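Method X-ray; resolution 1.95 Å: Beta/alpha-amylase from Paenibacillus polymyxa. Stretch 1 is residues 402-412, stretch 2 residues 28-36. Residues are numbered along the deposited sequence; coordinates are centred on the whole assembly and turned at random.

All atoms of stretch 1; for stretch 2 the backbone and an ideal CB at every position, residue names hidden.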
# COMPACT_ATOMS: atom_id res chain seq x y z
N GLU A 402 -17.05 -2.41 -20.59
CA GLU A 402 -16.78 -3.25 -19.42
C GLU A 402 -17.75 -3.05 -18.25
O GLU A 402 -17.77 -3.86 -17.31
CB GLU A 402 -15.33 -3.05 -18.93
CG GLU A 402 -14.25 -3.41 -19.97
CD GLU A 402 -14.41 -4.82 -20.56
OE1 GLU A 402 -14.86 -5.75 -19.85
OE2 GLU A 402 -14.11 -4.99 -21.76
N LEU A 403 -18.52 -1.97 -18.28
CA LEU A 403 -19.41 -1.69 -17.15
C LEU A 403 -20.40 -2.82 -16.93
O LEU A 403 -20.70 -3.17 -15.79
CB LEU A 403 -20.14 -0.35 -17.31
CG LEU A 403 -20.98 0.14 -16.12
CD1 LEU A 403 -20.28 -0.05 -14.77
CD2 LEU A 403 -21.31 1.61 -16.32
N SER A 404 -20.93 -3.36 -18.03
CA SER A 404 -21.92 -4.42 -17.95
C SER A 404 -21.38 -5.65 -17.19
O SER A 404 -22.02 -6.13 -16.25
CB SER A 404 -22.41 -4.80 -19.36
OG SER A 404 -23.38 -5.82 -19.25
N GLY A 405 -20.21 -6.15 -17.59
CA GLY A 405 -19.53 -7.25 -16.87
C GLY A 405 -19.20 -6.93 -15.41
O GLY A 405 -19.38 -7.77 -14.52
N PHE A 406 -18.71 -5.72 -15.16
CA PHE A 406 -18.43 -5.32 -13.78
C PHE A 406 -19.73 -5.42 -12.97
O PHE A 406 -19.75 -5.98 -11.88
CB PHE A 406 -17.82 -3.91 -13.69
CG PHE A 406 -17.48 -3.48 -12.28
CD1 PHE A 406 -16.58 -4.22 -11.50
CD2 PHE A 406 -18.06 -2.33 -11.72
CE1 PHE A 406 -16.26 -3.83 -10.18
CE2 PHE A 406 -17.74 -1.92 -10.40
CZ PHE A 406 -16.84 -2.68 -9.63
N LYS A 407 -20.82 -4.90 -13.53
CA LYS A 407 -22.11 -4.98 -12.86
C LYS A 407 -22.59 -6.42 -12.66
O LYS A 407 -23.05 -6.79 -11.59
CB LYS A 407 -23.15 -4.16 -13.61
CG LYS A 407 -24.39 -3.85 -12.78
CD LYS A 407 -25.49 -3.22 -13.61
CE LYS A 407 -26.77 -3.22 -12.83
NZ LYS A 407 -27.78 -2.55 -13.66
N GLN A 408 -22.48 -7.25 -13.70
CA GLN A 408 -23.00 -8.62 -13.64
C GLN A 408 -22.22 -9.51 -12.68
O GLN A 408 -22.79 -10.34 -11.99
CB GLN A 408 -23.02 -9.26 -15.03
CG GLN A 408 -24.01 -8.57 -15.96
CD GLN A 408 -24.64 -9.50 -16.96
OE1 GLN A 408 -25.12 -10.59 -16.62
NE2 GLN A 408 -24.67 -9.07 -18.22
N TYR A 409 -20.90 -9.35 -12.65
CA TYR A 409 -20.05 -10.23 -11.85
C TYR A 409 -19.83 -9.75 -10.43
O TYR A 409 -19.77 -10.55 -9.49
CB TYR A 409 -18.70 -10.40 -12.54
CG TYR A 409 -18.75 -11.38 -13.68
CD1 TYR A 409 -18.86 -12.76 -13.44
CD2 TYR A 409 -18.70 -10.95 -15.01
CE1 TYR A 409 -18.91 -13.68 -14.48
CE2 TYR A 409 -18.76 -11.86 -16.07
CZ TYR A 409 -18.86 -13.23 -15.79
OH TYR A 409 -18.91 -14.14 -16.81
N ILE A 410 -19.72 -8.43 -10.28
CA ILE A 410 -19.25 -7.86 -9.01
C ILE A 410 -20.31 -7.05 -8.28
O ILE A 410 -20.60 -7.33 -7.11
CB ILE A 410 -17.97 -7.01 -9.20
CG1 ILE A 410 -16.90 -7.75 -10.03
CG2 ILE A 410 -17.43 -6.55 -7.84
CD1 ILE A 410 -16.47 -9.12 -9.49
N ILE A 411 -20.86 -6.03 -8.94
CA ILE A 411 -21.84 -5.17 -8.26
C ILE A 411 -23.04 -5.99 -7.80
O ILE A 411 -23.59 -5.75 -6.73
CB ILE A 411 -22.33 -3.97 -9.12
CG1 ILE A 411 -21.17 -3.12 -9.62
CG2 ILE A 411 -23.34 -3.11 -8.33
CD1 ILE A 411 -21.60 -1.95 -10.49
N SER A 412 -23.41 -6.99 -8.60
CA SER A 412 -24.57 -7.87 -8.31
C SER A 412 -24.44 -8.67 -7.01
O SER A 412 -25.44 -9.19 -6.51
CB SER A 412 -24.81 -8.83 -9.47
OG SER A 412 -23.70 -9.70 -9.60
N UNK A 28 -22.78 9.95 -11.71
CA UNK A 28 -24.19 9.60 -11.88
C UNK A 28 -24.36 8.22 -12.52
O UNK A 28 -25.15 7.39 -12.06
CB UNK A 28 -24.89 10.66 -12.73
N UNK A 29 -23.61 7.98 -13.59
CA UNK A 29 -23.63 6.69 -14.26
C UNK A 29 -23.21 5.54 -13.33
O UNK A 29 -23.89 4.52 -13.27
CB UNK A 29 -22.71 6.73 -15.48
N UNK A 30 -22.12 5.72 -12.56
CA UNK A 30 -21.71 4.68 -11.60
C UNK A 30 -22.81 4.40 -10.59
O UNK A 30 -23.11 3.24 -10.29
CB UNK A 30 -20.43 5.10 -10.87
N UNK A 31 -23.40 5.46 -10.04
CA UNK A 31 -24.48 5.31 -9.07
C UNK A 31 -25.67 4.55 -9.68
O UNK A 31 -26.25 3.67 -9.03
CB UNK A 31 -24.93 6.68 -8.57
N UNK A 32 -26.00 4.88 -10.93
CA UNK A 32 -27.10 4.24 -11.64
C UNK A 32 -26.88 2.72 -11.84
O UNK A 32 -27.82 1.96 -12.05
CB UNK A 32 -27.29 4.92 -13.00
N UNK A 33 -25.61 2.31 -11.78
CA UNK A 33 -25.26 0.90 -11.92
C UNK A 33 -25.12 0.17 -10.58
O UNK A 33 -24.81 -1.03 -10.55
CB UNK A 33 -23.95 0.78 -12.70
N UNK A 34 -25.37 0.87 -9.48
CA UNK A 34 -25.33 0.24 -8.16
C UNK A 34 -23.98 0.33 -7.48
O UNK A 34 -23.78 -0.30 -6.44
CB UNK A 34 -25.73 -1.23 -8.28
N UNK A 35 -23.06 1.11 -8.03
CA UNK A 35 -21.78 1.37 -7.32
C UNK A 35 -22.08 2.03 -5.98
O UNK A 35 -22.95 2.90 -5.90
CB UNK A 35 -20.85 2.26 -8.15
N UNK A 36 -21.38 1.58 -4.93
CA UNK A 36 -21.58 2.02 -3.56
C UNK A 36 -20.80 3.28 -3.21
O UNK A 36 -21.36 4.25 -2.67
CB UNK A 36 -21.19 0.90 -2.60

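Stretch 1 is mostly helical, and its L403, F406, K407 and I411 face the other stretch, offering a mostly apolar surface with one long lysine chain. Stretch 2 ends a helix and turns into a loop against it.

Position 28 lies out of reach of stretch 1, so the view sets little preference; many helix-compatible residues would do. It is Q28.

At position 29 the CA-to-CB bond points sideways, and the ideal CB lies 5.4 Å from L403 CD2. A small or medium side chain with a methyl could close that gap. The residue is T29, whose CG2 comes 4.0 Å from L403 CD2, while OG1 is hydrogen-bonded elsewhere in the structure.

Position 30 also points sideways, with nothing of stretch 1 near its CB; a longer apolar chain could still reach back. L30 does so: its CD2 comes 4.6 Å from L403 CD1. Position 31 is out of reach and leaves the choice wide; it is K31. Position 32, again sideways, has no close neighbour in stretch 1 and would accept many residues, polar ones included; it is N32.

Position 33 points toward stretch 1. Its ideal CB stands 4.2 Å from I411 CD1, 4.3 Å from L403 CD1 and 4.4 Å from K407 CD, so a medium side chain fits, either apolar or polar with a partner in its own turn. N33 takes the second course: its ND2 donates to T29 O at 2.8 Å, four residues back, which satisfies the amide NH2 in part. The amide packs against stretch 1 without hydrogen bonding to it, with ND2 3.5 Å from L403 CD2 and OD1 3.6 Å from K407 CD. The backbone takes part too, N33 O lying 3.3 Å from I411 CD1.

Position 34 has phi/psi of 92/10, and its ideal CB would sit only 3.0 Å from I411 CG2 and jam against the preceding carbonyl O. Both constraints call for glycine. G34 closes the helix in a Schellman motif, with G34 N bonded to K31 O at 3.0 Å and the amide N of position 35 to L30 O at 3.1 Å. Without a side chain, its backbone can approach closely: G34 O is 3.4 Å from I411 CG2.

Position 35 points sideways, its ideal CB 4.9 Å from I411 CD1, with the F406 ring nearby. Valine, isoleucine or leucine would suit. V35 places CG2 3.7 Å from I411 CD1 and 4.4 Å from F406 CE2, at the ring edge.

Position 36 starts sideways with no neighbour from stretch 1. It is Y36, whose side chain leads away.

Stretch 2 28-36: QTLKNNGVY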
# COMPACT_ATOMS: atom_id res chain seq x y z
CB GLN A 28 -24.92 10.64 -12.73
CG GLN A 28 -25.04 11.98 -12.07
CD GLN A 28 -25.25 13.11 -13.08
OE1 GLN A 28 -25.73 12.89 -14.21
NE2 GLN A 28 -24.90 14.32 -12.68
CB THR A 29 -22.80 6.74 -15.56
OG1 THR A 29 -23.41 7.69 -16.46
CG2 THR A 29 -22.75 5.37 -16.24
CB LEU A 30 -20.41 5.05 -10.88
CG LEU A 30 -19.15 5.08 -11.75
CD1 LEU A 30 -17.95 5.36 -10.86
CD2 LEU A 30 -18.93 3.75 -12.49
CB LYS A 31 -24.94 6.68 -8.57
CG LYS A 31 -26.13 6.65 -7.58
CD LYS A 31 -25.77 6.03 -6.25
CE LYS A 31 -27.00 5.91 -5.34
NZ LYS A 31 -26.63 5.17 -4.11
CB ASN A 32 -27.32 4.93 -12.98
CG ASN A 32 -28.68 4.66 -13.56
OD1 ASN A 32 -29.67 4.50 -12.82
ND2 ASN A 32 -28.76 4.61 -14.89
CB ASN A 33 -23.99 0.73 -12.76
CG ASN A 33 -24.23 0.92 -14.23
OD1 ASN A 33 -24.30 -0.06 -14.99
ND2 ASN A 33 -24.36 2.17 -14.67
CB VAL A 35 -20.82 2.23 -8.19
CG1 VAL A 35 -19.61 2.69 -7.39
CG2 VAL A 35 -20.38 1.43 -9.42
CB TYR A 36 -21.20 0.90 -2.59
CG TYR A 36 -21.35 1.25 -1.12
CD1 TYR A 36 -22.61 1.43 -0.53
CD2 TYR A 36 -20.22 1.36 -0.30
CE1 TYR A 36 -22.74 1.74 0.85
CE2 TYR A 36 -20.33 1.64 1.05
CZ TYR A 36 -21.57 1.82 1.62
OH TYR A 36 -21.62 2.11 2.96
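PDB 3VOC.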